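Local coordinates for protein NAD nucleotidase (Haemophilus influenzae, PDB 3ZTV) that degrades NAD to adenosine and nicotinamide riboside as a zinc-dependent periplasmic 5'-nucleotidase that also has NAD(P) pyrophosphatase activity, at residues R473-E478 with L487-V492; F466-G471 with S565-N570; V89-N94 with P118-V123; N62-H67 with F95-L100. One frame throughout, in Å; residues are numbered along the deposited sequence.

Contact 1. Residues R473-E478 with L487-V492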
loop_
_atom_site.group_PDB
_atom_site.type_symbol
_atom_site.label_atom_id
_atom_site.label_comp_id
_atom_site.label_asym_id
_atom_site.label_seq_id
_atom_site.Cartn_x
_atom_site.Cartn_y
_atom_site.Cartn_z
ATOM N N ARG A 473 -6.370 36.089 8.385
ATOM C CA ARG A 473 -6.453 37.483 8.791
ATOM C C ARG A 473 -7.596 37.610 9.779
ATOM O O ARG A 473 -8.549 36.830 9.736
ATOM C CB ARG A 473 -6.647 38.405 7.581
ATOM C CG ARG A 473 -7.962 38.226 6.846
ATOM C CD ARG A 473 -7.973 39.028 5.555
ATOM N NE ARG A 473 -9.281 38.987 4.905
ATOM C CZ ARG A 473 -9.510 39.401 3.662
ATOM N NH1 ARG A 473 -8.515 39.876 2.925
ATOM N NH2 ARG A 473 -10.735 39.333 3.154
ATOM N N TYR A 474 -7.493 38.571 10.690
ATOM C CA TYR A 474 -8.511 38.688 11.721
ATOM C C TYR A 474 -8.684 40.117 12.213
ATOM O O TYR A 474 -7.809 40.970 12.034
ATOM C CB TYR A 474 -8.218 37.730 12.896
ATOM C CG TYR A 474 -7.021 38.123 13.736
ATOM C CD1 TYR A 474 -5.736 37.684 13.419
ATOM C CD2 TYR A 474 -7.175 38.937 14.852
ATOM C CE1 TYR A 474 -4.637 38.055 14.201
ATOM C CE2 TYR A 474 -6.089 39.310 15.635
ATOM C CZ TYR A 474 -4.824 38.871 15.305
ATOM O OH TYR A 474 -3.758 39.267 16.094
ATOM N N GLU A 475 -9.854 40.362 12.795
ATOM C CA GLU A 475 -10.134 41.593 13.514
ATOM C C GLU A 475 -10.385 41.215 14.964
ATOM O O GLU A 475 -10.986 40.177 15.255
ATOM C CB GLU A 475 -11.365 42.309 12.942
ATOM C CG GLU A 475 -11.737 43.585 13.707
ATOM C CD GLU A 475 -12.836 44.403 13.047
ATOM O OE1 GLU A 475 -13.203 44.117 11.886
ATOM O OE2 GLU A 475 -13.329 45.345 13.707
ATOM N N ALA A 476 -9.907 42.057 15.871
ATOM C CA ALA A 476 -10.064 41.801 17.296
ATOM C C ALA A 476 -10.189 43.113 18.061
ATOM O O ALA A 476 -9.732 44.156 17.593
ATOM C CB ALA A 476 -8.880 40.988 17.825
ATOM N N ASN A 477 -10.815 43.048 19.232
ATOM C CA ASN A 477 -10.911 44.197 20.131
ATOM C C ASN A 477 -9.971 44.016 21.314
ATOM O O ASN A 477 -9.815 42.905 21.817
ATOM C CB ASN A 477 -12.332 44.346 20.678
ATOM C CG ASN A 477 -13.352 44.641 19.601
ATOM O OD1 ASN A 477 -13.075 45.362 18.643
ATOM N ND2 ASN A 477 -14.546 44.072 19.750
ATOM N N GLU A 478 -9.366 45.103 21.781
ATOM C CA GLU A 478 -8.526 45.019 22.971
ATOM C C GLU A 478 -9.341 44.587 24.184
ATOM O O GLU A 478 -8.873 43.809 25.014
ATOM C CB GLU A 478 -7.832 46.352 23.254
ATOM C CG GLU A 478 -6.943 46.318 24.492
ATOM C CD GLU A 478 -6.005 47.504 24.583
ATOM O OE1 GLU A 478 -6.130 48.440 23.767
ATOM O OE2 GLU A 478 -5.132 47.496 25.479
ATOM N N LEU A 487 -11.753 38.167 19.647
ATOM C CA LEU A 487 -11.910 38.035 18.200
ATOM C C LEU A 487 -13.262 38.531 17.700
ATOM O O LEU A 487 -14.302 38.250 18.297
ATOM C CB LEU A 487 -11.674 36.594 17.744
ATOM C CG LEU A 487 -10.213 36.127 17.726
ATOM C CD1 LEU A 487 -10.145 34.632 17.466
ATOM C CD2 LEU A 487 -9.406 36.887 16.687
ATOM N N VAL A 488 -13.221 39.264 16.590
ATOM C CA VAL A 488 -14.417 39.794 15.938
ATOM C C VAL A 488 -14.713 39.007 14.662
ATOM O O VAL A 488 -15.855 38.632 14.402
ATOM C CB VAL A 488 -14.246 41.291 15.603
ATOM C CG1 VAL A 488 -15.398 41.798 14.740
ATOM C CG2 VAL A 488 -14.139 42.102 16.883
ATOM N N SER A 489 -13.673 38.756 13.872
ATOM C CA SER A 489 -13.810 37.982 12.644
ATOM C C SER A 489 -12.494 37.276 12.327
ATOM O O SER A 489 -11.423 37.794 12.641
ATOM C CB SER A 489 -14.204 38.906 11.485
ATOM O OG SER A 489 -13.159 39.802 11.154
ATOM N N VAL A 490 -12.583 36.105 11.698
ATOM C CA VAL A 490 -11.397 35.371 11.249
ATOM C C VAL A 490 -11.663 34.777 9.872
ATOM O O VAL A 490 -12.670 34.096 9.670
ATOM C CB VAL A 490 -11.007 34.242 12.220
ATOM C CG1 VAL A 490 -9.761 33.523 11.718
ATOM C CG2 VAL A 490 -10.784 34.789 13.619
ATOM N N GLU A 491 -10.770 35.066 8.930
ATOM C CA GLU A 491 -10.853 34.524 7.584
ATOM C C GLU A 491 -9.592 33.747 7.243
ATOM O O GLU A 491 -8.493 34.079 7.706
ATOM C CB GLU A 491 -11.037 35.643 6.561
ATOM C CG GLU A 491 -12.285 36.488 6.752
ATOM C CD GLU A 491 -12.210 37.766 5.952
ATOM O OE1 GLU A 491 -12.628 37.747 4.775
ATOM O OE2 GLU A 491 -11.707 38.776 6.489
ATOM N N VAL A 492 -9.766 32.719 6.420
ATOM C CA VAL A 492 -8.654 31.936 5.899
ATOM C C VAL A 492 -8.689 31.934 4.370
ATOM O O VAL A 492 -9.758 31.799 3.763
ATOM C CB VAL A 492 -8.694 30.495 6.429
ATOM C CG1 VAL A 492 -7.617 29.639 5.764
ATOM C CG2 VAL A 492 -8.544 30.487 7.945
#
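Arg473 and Glu491 face each other as a hydrogen-bonded pair of an antiparallel beta hairpin, whose strands 472-477 and 487-493 lie side by side in a four-stranded sheet of the C-terminal domain. Their backbones satisfy each other twice: Arg473 N donates to Glu491 O, and Glu491 N returns a nearly straight bond to Arg473 O (2.9 Å, 176° at the hydrogen). The same two residues are joined again through their side chains. The Arg473 chain runs extended from CG to NE and offers its guanidinium side-on, NE to Glu491 OE2 at 2.9 Å and NH2 to Glu491 OE1 at 3.0 Å. The two flat groups are turned 58° apart, and both nitrogens reach the carboxylate from above its plane. Trp500, on the next strand, adds a cation-pi contact to Arg473.

Two residues on, Glu475 N donates to Ser489 O, and Glu475 O lies opposite a classic beta bulge. It accepts a firm bond from Val488 N (2.8 Å) and a weak one from Ser489 N, so one carbonyl serves two successive amides and the register slips by one residue.

On the other face of the sheet, helix 443-460 packs on Tyr474, Ala476 and Leu487, and Val490 touches Ile503. The Tyr474 hydroxyl is bonded to Pro467 O. Leu487 N, beyond the bulge, is bonded to Glu451 OE2 of that helix. Crossing the Tyr474 side chain at about a right angle, Leu487 brings its CD2 methyl obliquely to ring atom CD2 of Tyr474, 3.5 Å away.

Contact 2. Residues F466-G471 with S565-N570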
loop_
_atom_site.group_PDB
_atom_site.type_symbol
_atom_site.label_atom_id
_atom_site.label_comp_id
_atom_site.label_asym_id
_atom_site.label_seq_id
_atom_site.Cartn_x
_atom_site.Cartn_y
_atom_site.Cartn_z
ATOM N N PHE A 466 2.130 38.945 20.525
ATOM C CA PHE A 466 1.028 39.347 19.657
ATOM C C PHE A 466 1.140 38.677 18.285
ATOM O O PHE A 466 2.180 38.767 17.638
ATOM C CB PHE A 466 0.945 40.867 19.524
ATOM C CG PHE A 466 -0.394 41.339 19.049
ATOM C CD1 PHE A 466 -0.688 41.385 17.696
ATOM C CD2 PHE A 466 -1.372 41.703 19.965
ATOM C CE1 PHE A 466 -1.932 41.801 17.256
ATOM C CE2 PHE A 466 -2.620 42.118 19.531
ATOM C CZ PHE A 466 -2.896 42.167 18.170
ATOM N N PRO A 467 0.060 38.005 17.829
ATOM C CA PRO A 467 0.130 37.155 16.636
ATOM C C PRO A 467 -0.239 37.846 15.325
ATOM O O PRO A 467 -1.181 38.642 15.274
ATOM C CB PRO A 467 -0.902 36.071 16.943
ATOM C CG PRO A 467 -1.972 36.814 17.686
ATOM C CD PRO A 467 -1.233 37.852 18.526
ATOM N N TYR A 468 0.509 37.528 14.278
ATOM C CA TYR A 468 0.193 37.957 12.918
ATOM C C TYR A 468 0.313 36.732 12.029
ATOM O O TYR A 468 1.139 35.853 12.292
ATOM C CB TYR A 468 1.168 39.031 12.428
ATOM C CG TYR A 468 1.123 40.337 13.195
ATOM C CD1 TYR A 468 1.750 40.468 14.431
ATOM C CD2 TYR A 468 0.462 41.446 12.677
ATOM C CE1 TYR A 468 1.717 41.666 15.130
ATOM C CE2 TYR A 468 0.422 42.649 13.374
ATOM C CZ TYR A 468 1.051 42.752 14.598
ATOM O OH TYR A 468 1.028 43.942 15.303
ATOM N N GLY A 469 -0.495 36.666 10.979
ATOM C CA GLY A 469 -0.543 35.484 10.137
ATOM C C GLY A 469 -0.467 35.720 8.638
ATOM O O GLY A 469 -0.591 36.847 8.143
ATOM N N ALA A 470 -0.238 34.621 7.927
ATOM C CA ALA A 470 -0.290 34.588 6.475
ATOM C C ALA A 470 -1.306 33.520 6.088
ATOM O O ALA A 470 -1.308 32.436 6.661
ATOM C CB ALA A 470 1.075 34.252 5.899
ATOM N N GLY A 471 -2.174 33.825 5.126
ATOM C CA GLY A 471 -3.259 32.917 4.779
ATOM C C GLY A 471 -4.390 32.949 5.797
ATOM O O GLY A 471 -5.389 32.230 5.660
ATOM N N SER A 565 -0.895 44.238 7.686
ATOM C CA SER A 565 -0.370 43.171 8.529
ATOM C C SER A 565 -1.317 41.984 8.706
ATOM O O SER A 565 -1.037 41.097 9.513
ATOM C CB SER A 565 -0.056 43.736 9.907
ATOM O OG SER A 565 -1.260 44.135 10.542
ATOM N N ASN A 566 -2.435 41.969 7.979
ATOM C CA ASN A 566 -3.461 40.927 8.145
ATOM C C ASN A 566 -4.131 40.957 9.526
ATOM O O ASN A 566 -4.747 39.977 9.955
ATOM C CB ASN A 566 -2.908 39.517 7.861
ATOM C CG ASN A 566 -2.827 39.194 6.375
ATOM O OD1 ASN A 566 -2.144 38.242 5.970
ATOM N ND2 ASN A 566 -3.526 39.974 5.553
ATOM N N VAL A 567 -3.999 42.080 10.224
ATOM C CA VAL A 567 -4.625 42.251 11.530
ATOM C C VAL A 567 -5.289 43.621 11.651
ATOM O O VAL A 567 -4.662 44.651 11.378
ATOM C CB VAL A 567 -3.606 42.102 12.684
ATOM C CG1 VAL A 567 -4.284 42.378 14.013
ATOM C CG2 VAL A 567 -2.990 40.709 12.672
ATOM N N LYS A 568 -6.559 43.622 12.048
ATOM C CA LYS A 568 -7.226 44.857 12.450
ATOM C C LYS A 568 -7.495 44.780 13.940
ATOM O O LYS A 568 -8.323 43.993 14.394
ATOM C CB LYS A 568 -8.535 45.095 11.688
ATOM C CG LYS A 568 -9.244 46.381 12.131
ATOM C CD LYS A 568 -10.406 46.773 11.228
ATOM C CE LYS A 568 -11.088 48.029 11.759
ATOM N NZ LYS A 568 -12.129 48.554 10.834
ATOM N N PHE A 569 -6.782 45.598 14.703
ATOM C CA PHE A 569 -6.884 45.567 16.150
ATOM C C PHE A 569 -7.481 46.870 16.664
ATOM O O PHE A 569 -6.907 47.947 16.482
ATOM C CB PHE A 569 -5.507 45.318 16.778
ATOM C CG PHE A 569 -5.535 45.172 18.275
ATOM C CD1 PHE A 569 -6.120 44.064 18.862
ATOM C CD2 PHE A 569 -4.971 46.137 19.096
ATOM C CE1 PHE A 569 -6.155 43.920 20.236
ATOM C CE2 PHE A 569 -5.002 45.997 20.480
ATOM C CZ PHE A 569 -5.590 44.886 21.047
ATOM N N ASN A 570 -8.644 46.762 17.293
ATOM C CA ASN A 570 -9.338 47.931 17.810
ATOM C C ASN A 570 -8.902 48.184 19.247
ATOM O O ASN A 570 -9.349 47.506 20.167
ATOM C CB ASN A 570 -10.854 47.728 17.721
ATOM C CG ASN A 570 -11.313 47.335 16.322
ATOM O OD1 ASN A 570 -12.070 46.377 16.147
ATOM N ND2 ASN A 570 -10.855 48.078 15.317
HETATM O O HOH W 1 -3.246 37.526 10.699
#
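Phe466 and Phe569 form a T-shaped pair where strand 467-470, at the margin of one sheet of the C-terminal domain, passes strand 567-570, at the margin of another. Followed outward, Phe466 leaves the backbone with CB pointing toward strand 567-570 and CG anti to the backbone N (chi1 -161°). Along one side of its ring, CE1 meets the CG1 methyl of Val567 at 4.0 Å. Beyond it, CZ at the tip lies 3.8 Å from Phe569 CD1, and CE2 sits over the Phe569 face, toward its rim. The ring planes stand 80° apart with centroids separated by 5.2 Å. Pro467 CD lies over one face of the Phe466 ring, toward the rim. The Phe466 side chain is about 8 Å from bound adenosine.

Tyr468 CD2 touches the Val567 CG2 methyl, and the same ring edge faces the carbonyl oxygen Ser565 O (both 3.5 Å). The Tyr468 hydroxyl is bonded to Arg373 O and Ser385 N. Farther along, a water links Gly469 N, weakly, to Asn566 O, just before the second strand.

With no clear direct hydrogen bond across the contact, the two sheets are joined here chiefly by aromatic and aliphatic contacts, not by strand pairing.

Contact 3. Residues V89-N94 with P118-V123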
loop_
_atom_site.group_PDB
_atom_site.type_symbol
_atom_site.label_atom_id
_atom_site.label_comp_id
_atom_site.label_asym_id
_atom_site.label_seq_id
_atom_site.Cartn_x
_atom_site.Cartn_y
_atom_site.Cartn_z
ATOM N N VAL A 89 32.573 16.883 1.422
ATOM C CA VAL A 89 32.930 16.306 2.722
ATOM C C VAL A 89 32.470 14.848 2.849
ATOM O O VAL A 89 33.153 14.026 3.474
ATOM C CB VAL A 89 32.489 17.178 3.924
ATOM C CG1 VAL A 89 33.146 18.577 3.850
ATOM C CG2 VAL A 89 30.974 17.294 4.004
ATOM N N MET A 90 31.341 14.517 2.231
ATOM C CA MET A 90 30.885 13.125 2.189
ATOM C C MET A 90 31.863 12.251 1.415
ATOM O O MET A 90 32.222 11.156 1.861
ATOM C CB MET A 90 29.488 13.041 1.567
ATOM C CG MET A 90 28.400 13.625 2.454
ATOM S SD MET A 90 26.819 13.874 1.614
ATOM C CE MET A 90 26.160 12.201 1.559
ATOM N N ASN A 91 32.317 12.737 0.258
ATOM C CA ASN A 91 33.305 12.010 -0.525
ATOM C C ASN A 91 34.560 11.752 0.305
ATOM O O ASN A 91 35.133 10.661 0.255
ATOM C CB ASN A 91 33.661 12.788 -1.791
ATOM C CG ASN A 91 32.564 12.733 -2.839
ATOM O OD1 ASN A 91 31.647 11.910 -2.760
ATOM N ND2 ASN A 91 32.663 13.597 -3.840
ATOM N N ALA A 92 34.974 12.755 1.077
ATOM C CA ALA A 92 36.179 12.652 1.901
ATOM C C ALA A 92 36.042 11.634 3.030
ATOM O O ALA A 92 37.046 11.155 3.567
ATOM C CB ALA A 92 36.567 14.021 2.457
ATOM N N GLY A 93 34.804 11.309 3.399
ATOM C CA GLY A 93 34.544 10.293 4.400
ATOM C C GLY A 93 34.476 8.876 3.857
ATOM O O GLY A 93 34.413 7.921 4.633
ATOM N N ASN A 94 34.468 8.731 2.532
ATOM C CA ASN A 94 34.447 7.407 1.910
ATOM C C ASN A 94 33.370 6.482 2.481
ATOM O O ASN A 94 33.619 5.313 2.788
ATOM C CB ASN A 94 35.830 6.754 1.992
ATOM C CG ASN A 94 36.857 7.477 1.150
ATOM O OD1 ASN A 94 37.781 8.103 1.673
ATOM N ND2 ASN A 94 36.693 7.407 -0.163
ATOM N N PRO A 118 28.307 15.669 -8.152
ATOM C CA PRO A 118 29.631 15.591 -7.518
ATOM C C PRO A 118 29.777 14.443 -6.503
ATOM O O PRO A 118 30.906 14.082 -6.162
ATOM C CB PRO A 118 29.766 16.950 -6.815
ATOM C CG PRO A 118 28.368 17.400 -6.568
ATOM C CD PRO A 118 27.557 16.864 -7.727
ATOM N N LEU A 119 28.664 13.882 -6.023
ATOM C CA LEU A 119 28.710 12.846 -4.984
ATOM C C LEU A 119 29.179 11.514 -5.561
ATOM O O LEU A 119 28.612 11.025 -6.545
ATOM C CB LEU A 119 27.333 12.701 -4.320
ATOM C CG LEU A 119 27.232 11.715 -3.160
ATOM C CD1 LEU A 119 28.006 12.240 -1.970
ATOM C CD2 LEU A 119 25.779 11.470 -2.791
ATOM N N LYS A 120 30.217 10.929 -4.970
ATOM C CA LYS A 120 30.753 9.665 -5.468
ATOM C C LYS A 120 30.406 8.468 -4.574
ATOM O O LYS A 120 30.800 7.331 -4.858
ATOM C CB LYS A 120 32.266 9.775 -5.684
ATOM C CG LYS A 120 32.647 10.863 -6.690
ATOM C CD LYS A 120 31.829 10.725 -7.974
ATOM C CE LYS A 120 32.011 11.914 -8.903
ATOM N NZ LYS A 120 31.075 11.860 -10.063
ATOM N N ILE A 121 29.661 8.725 -3.507
ATOM C CA ILE A 121 29.169 7.672 -2.625
ATOM C C ILE A 121 27.980 6.961 -3.297
ATOM O O ILE A 121 27.039 7.625 -3.727
ATOM C CB ILE A 121 28.692 8.285 -1.285
ATOM C CG1 ILE A 121 29.797 9.141 -0.634
ATOM C CG2 ILE A 121 28.173 7.211 -0.346
ATOM C CD1 ILE A 121 31.173 8.474 -0.562
ATOM N N PRO A 122 28.003 5.617 -3.375
ATOM C CA PRO A 122 26.846 4.915 -3.951
ATOM C C PRO A 122 25.543 5.241 -3.229
ATOM O O PRO A 122 25.508 5.270 -1.993
ATOM C CB PRO A 122 27.200 3.445 -3.751
ATOM C CG PRO A 122 28.700 3.422 -3.813
ATOM C CD PRO A 122 29.130 4.701 -3.115
ATOM N N VAL A 123 24.480 5.476 -3.997
ATOM C CA VAL A 123 23.194 5.878 -3.438
ATOM C C VAL A 123 22.178 4.734 -3.563
ATOM O O VAL A 123 22.075 4.093 -4.620
ATOM C CB VAL A 123 22.648 7.147 -4.139
ATOM C CG1 VAL A 123 21.365 7.607 -3.484
ATOM C CG2 VAL A 123 23.689 8.265 -4.138
#
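The last turn of helix 84-93 meets the loop that leads from helix 108-116 into strand 123-124, within the calcineurin-like phosphoesterase domain, and Asn91 reaches across to Pro118 and Lys120. Its amide group spans the loop backbone. OD1 accepts from Lys120 N at 2.8 Å in a nearly straight bond (169° at the hydrogen), while ND2 donates to Pro118 O at 3.0 Å. That carbonyl oxygen lies in the plane of the Asn91 amide, whereas the Lys120 N-H approaches OD1 tilted 22° from the plane. The bond to CB of Asn91 does not itself point at the loop; CG, anti to the carbonyl carbon (chi1 -74°), brings the carboxamide to it.

Beside this polar grip, Leu119 CD1 packs on Met90. It is 3.9 Å from Met90 CB, and the bent Met90 chain brings SD to 4.1 Å and CE to 4.0 Å from it. Ile121 turns toward the helix too, its CD1 lying 3.8 Å from Met90 O and 4.2 Å from Asn94 CA. Met90, Leu119 and Ile121 all touch Phe98 of strand 97-99. The amine of Lys120 leads away and is bonded to Glu117 O.

Both polar atoms of one partly exposed carboxamide thus pair with backbone groups on the two sides of Leu119; these two hydrogen bonds fix the rotation of the amide and tie the loop to the helix end, while Met90, Leu119 and Ile121 pack on the buried side.

Contact 4. Residues N62-H67 with F95-L100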
loop_
_atom_site.group_PDB
_atom_site.type_symbol
_atom_site.label_atom_id
_atom_site.label_comp_id
_atom_site.label_asym_id
_atom_site.label_seq_id
_atom_site.Cartn_x
_atom_site.Cartn_y
_atom_site.Cartn_z
ATOM N N ASN A 62 35.873 -5.635 8.975
ATOM C CA ASN A 62 34.672 -5.559 8.146
ATOM C C ASN A 62 33.795 -4.331 8.393
ATOM O O ASN A 62 32.600 -4.457 8.650
ATOM C CB ASN A 62 33.855 -6.847 8.285
ATOM C CG ASN A 62 34.656 -8.075 7.905
ATOM O OD1 ASN A 62 35.529 -8.009 7.036
ATOM N ND2 ASN A 62 34.373 -9.200 8.557
ATOM N N PRO A 63 34.379 -3.125 8.282
ATOM C CA PRO A 63 33.566 -1.925 8.499
ATOM C C PRO A 63 32.582 -1.677 7.354
ATOM O O PRO A 63 32.882 -1.927 6.184
ATOM C CB PRO A 63 34.611 -0.801 8.572
ATOM C CG PRO A 63 35.764 -1.302 7.773
ATOM C CD PRO A 63 35.783 -2.802 7.959
ATOM N N LEU A 64 31.403 -1.181 7.721
ATOM C CA LEU A 64 30.373 -0.777 6.764
ATOM C C LEU A 64 29.954 0.637 7.153
ATOM O O LEU A 64 29.372 0.838 8.226
ATOM C CB LEU A 64 29.190 -1.740 6.850
ATOM C CG LEU A 64 27.961 -1.422 5.999
ATOM C CD1 LEU A 64 28.319 -1.482 4.515
ATOM C CD2 LEU A 64 26.813 -2.367 6.312
ATOM N N VAL A 65 30.253 1.608 6.292
ATOM C CA VAL A 65 30.148 3.016 6.646
ATOM C C VAL A 65 28.958 3.636 5.927
ATOM O O VAL A 65 28.917 3.653 4.698
ATOM C CB VAL A 65 31.465 3.748 6.325
ATOM C CG1 VAL A 65 31.398 5.198 6.765
ATOM C CG2 VAL A 65 32.636 3.040 7.009
ATOM N N LEU A 66 27.985 4.129 6.698
ATOM C CA LEU A 66 26.662 4.468 6.156
ATOM C C LEU A 66 26.183 5.868 6.519
ATOM O O LEU A 66 26.464 6.381 7.614
ATOM C CB LEU A 66 25.620 3.472 6.670
ATOM C CG LEU A 66 25.928 1.986 6.482
ATOM C CD1 LEU A 66 24.899 1.149 7.236
ATOM C CD2 LEU A 66 25.983 1.598 5.011
ATOM N N HIS A 67 25.425 6.462 5.597
ATOM C CA HIS A 67 24.764 7.748 5.824
ATOM C C HIS A 67 23.261 7.576 5.566
ATOM O O HIS A 67 22.853 7.236 4.450
ATOM C CB HIS A 67 25.347 8.810 4.898
ATOM C CG HIS A 67 24.914 10.207 5.226
ATOM N ND1 HIS A 67 23.590 10.583 5.359
ATOM C CD2 HIS A 67 25.648 11.323 5.440
ATOM C CE1 HIS A 67 23.536 11.871 5.659
ATOM N NE2 HIS A 67 24.769 12.347 5.700
ATOM N N PHE A 95 32.164 7.020 2.622
ATOM C CA PHE A 95 31.001 6.202 2.954
ATOM C C PHE A 95 30.799 5.095 1.918
ATOM O O PHE A 95 31.048 5.301 0.727
ATOM C CB PHE A 95 29.753 7.084 2.983
ATOM C CG PHE A 95 29.725 8.049 4.128
ATOM C CD1 PHE A 95 30.335 9.296 4.042
ATOM C CD2 PHE A 95 29.085 7.707 5.295
ATOM C CE1 PHE A 95 30.306 10.174 5.117
ATOM C CE2 PHE A 95 29.056 8.582 6.370
ATOM C CZ PHE A 95 29.667 9.813 6.276
ATOM N N HIS A 96 30.329 3.935 2.355
ATOM C CA HIS A 96 29.959 2.883 1.412
ATOM C C HIS A 96 28.605 3.131 0.745
ATOM O O HIS A 96 28.421 2.819 -0.436
ATOM C CB HIS A 96 29.916 1.520 2.101
ATOM C CG HIS A 96 31.240 1.057 2.617
ATOM N ND1 HIS A 96 32.292 0.699 1.802
ATOM C CD2 HIS A 96 31.670 0.878 3.886
ATOM C CE1 HIS A 96 33.318 0.332 2.552
ATOM N NE2 HIS A 96 32.961 0.418 3.820
ATOM N N TYR A 97 27.647 3.654 1.513
ATOM C CA TYR A 97 26.291 3.898 1.004
ATOM C C TYR A 97 25.633 5.097 1.654
ATOM O O TYR A 97 25.867 5.379 2.832
ATOM C CB TYR A 97 25.376 2.680 1.217
ATOM C CG TYR A 97 25.925 1.388 0.640
ATOM C CD1 TYR A 97 25.799 1.098 -0.713
ATOM C CD2 TYR A 97 26.567 0.452 1.449
ATOM C CE1 TYR A 97 26.311 -0.072 -1.244
ATOM C CE2 TYR A 97 27.078 -0.721 0.921
ATOM C CZ TYR A 97 26.943 -0.981 -0.417
ATOM O OH TYR A 97 27.454 -2.153 -0.920
ATOM N N PHE A 98 24.802 5.777 0.867
ATOM C CA PHE A 98 23.978 6.907 1.286
ATOM C C PHE A 98 22.561 6.583 0.832
ATOM O O PHE A 98 22.372 6.094 -0.292
ATOM C CB PHE A 98 24.479 8.155 0.552
ATOM C CG PHE A 98 23.595 9.384 0.669
ATOM C CD1 PHE A 98 23.339 9.989 1.889
ATOM C CD2 PHE A 98 23.087 9.977 -0.482
ATOM C CE1 PHE A 98 22.551 11.135 1.963
ATOM C CE2 PHE A 98 22.319 11.119 -0.408
ATOM C CZ PHE A 98 22.056 11.707 0.805
ATOM N N THR A 99 21.565 6.831 1.677
ATOM C CA THR A 99 20.173 6.708 1.237
ATOM C C THR A 99 19.523 8.097 1.176
ATOM O O THR A 99 19.892 9.004 1.919
ATOM C CB THR A 99 19.344 5.709 2.107
ATOM O OG1 THR A 99 18.228 5.228 1.347
ATOM C CG2 THR A 99 18.849 6.367 3.377
ATOM N N LEU A 100 18.568 8.251 0.268
ATOM C CA LEU A 100 17.839 9.513 0.163
ATOM C C LEU A 100 16.941 9.777 1.364
ATOM O O LEU A 100 16.227 8.880 1.821
ATOM C CB LEU A 100 16.993 9.534 -1.119
ATOM C CG LEU A 100 17.716 9.303 -2.442
ATOM C CD1 LEU A 100 16.698 9.219 -3.568
ATOM C CD2 LEU A 100 18.726 10.424 -2.685
#
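His67 forms an aromatic cluster with Phe95 and Phe98 at the tight end of a parallel strand pair, 63-67 beside 97-99, joined through helix 84-93 as a beta-alpha-beta connection of the metallophosphoesterase domain. The His67 edge turns toward the face of Phe95, with planes at 63°, and the Phe98 edge toward the face of His67, with planes at 80°. Phe98 CD1 comes to 3.5 Å from His67 ND1. With CG anti to the backbone N (chi1 -169°), the imidazole projects into this cluster beside the metal site: its ND1 is bonded to Gly69 N and its NE2 to His21, which lies between zinc ligands Asp20 and His22. The side chain of Asp70, another zinc ligand, is about 6 Å from that of His67. Backbone bonds secure the same end: His67 N to Tyr97 O at 3.0 Å and Thr99 N to His67 O at 3.1 Å.

On the opposite face of the sheet, Leu66 CD2 is 3.8 Å from Tyr97 CD2 and Leu64 CD1 3.9 Å from Tyr97 CE2, both at the ring edge.

The pairing is less regular toward the start, where Pro63 and His96 are partly exposed. There Val65 O takes His96 N at 2.8 Å and Tyr97 N only weakly.

Strand 63-67 also bonds to strand 11-18. Helix 46-59 covers Val65 and Phe95, while strands 143-148 and 151-159 of the domain's other, six-stranded sheet pack against Leu64, Leu66 and Tyr97.

The four contacts fall into two groups on opposite sides of the chain's centre, contacts 3 and 4 in the phosphoesterase domain and contacts 1 and 2 in the C-terminal domain. Contacts 2 and 4 are buried, each with edge-to-face aromatic packing, one pair in contact 2 and two in contact 4. Contacts 1 and 4 are sheet pairings held by backbone bonds; contacts 2 and 3 are not. Contacts 1 and 3 are partly buried and add polar side-chain grips, a salt bridge in one and a carboxamide in the other. Within each group elements are shared: strands 472-477 and 567-570 are sheet neighbours, joined by Ala476 O and Asn570 N, while Pro122 O accepts from Phe98 N between contacts 3 and 4.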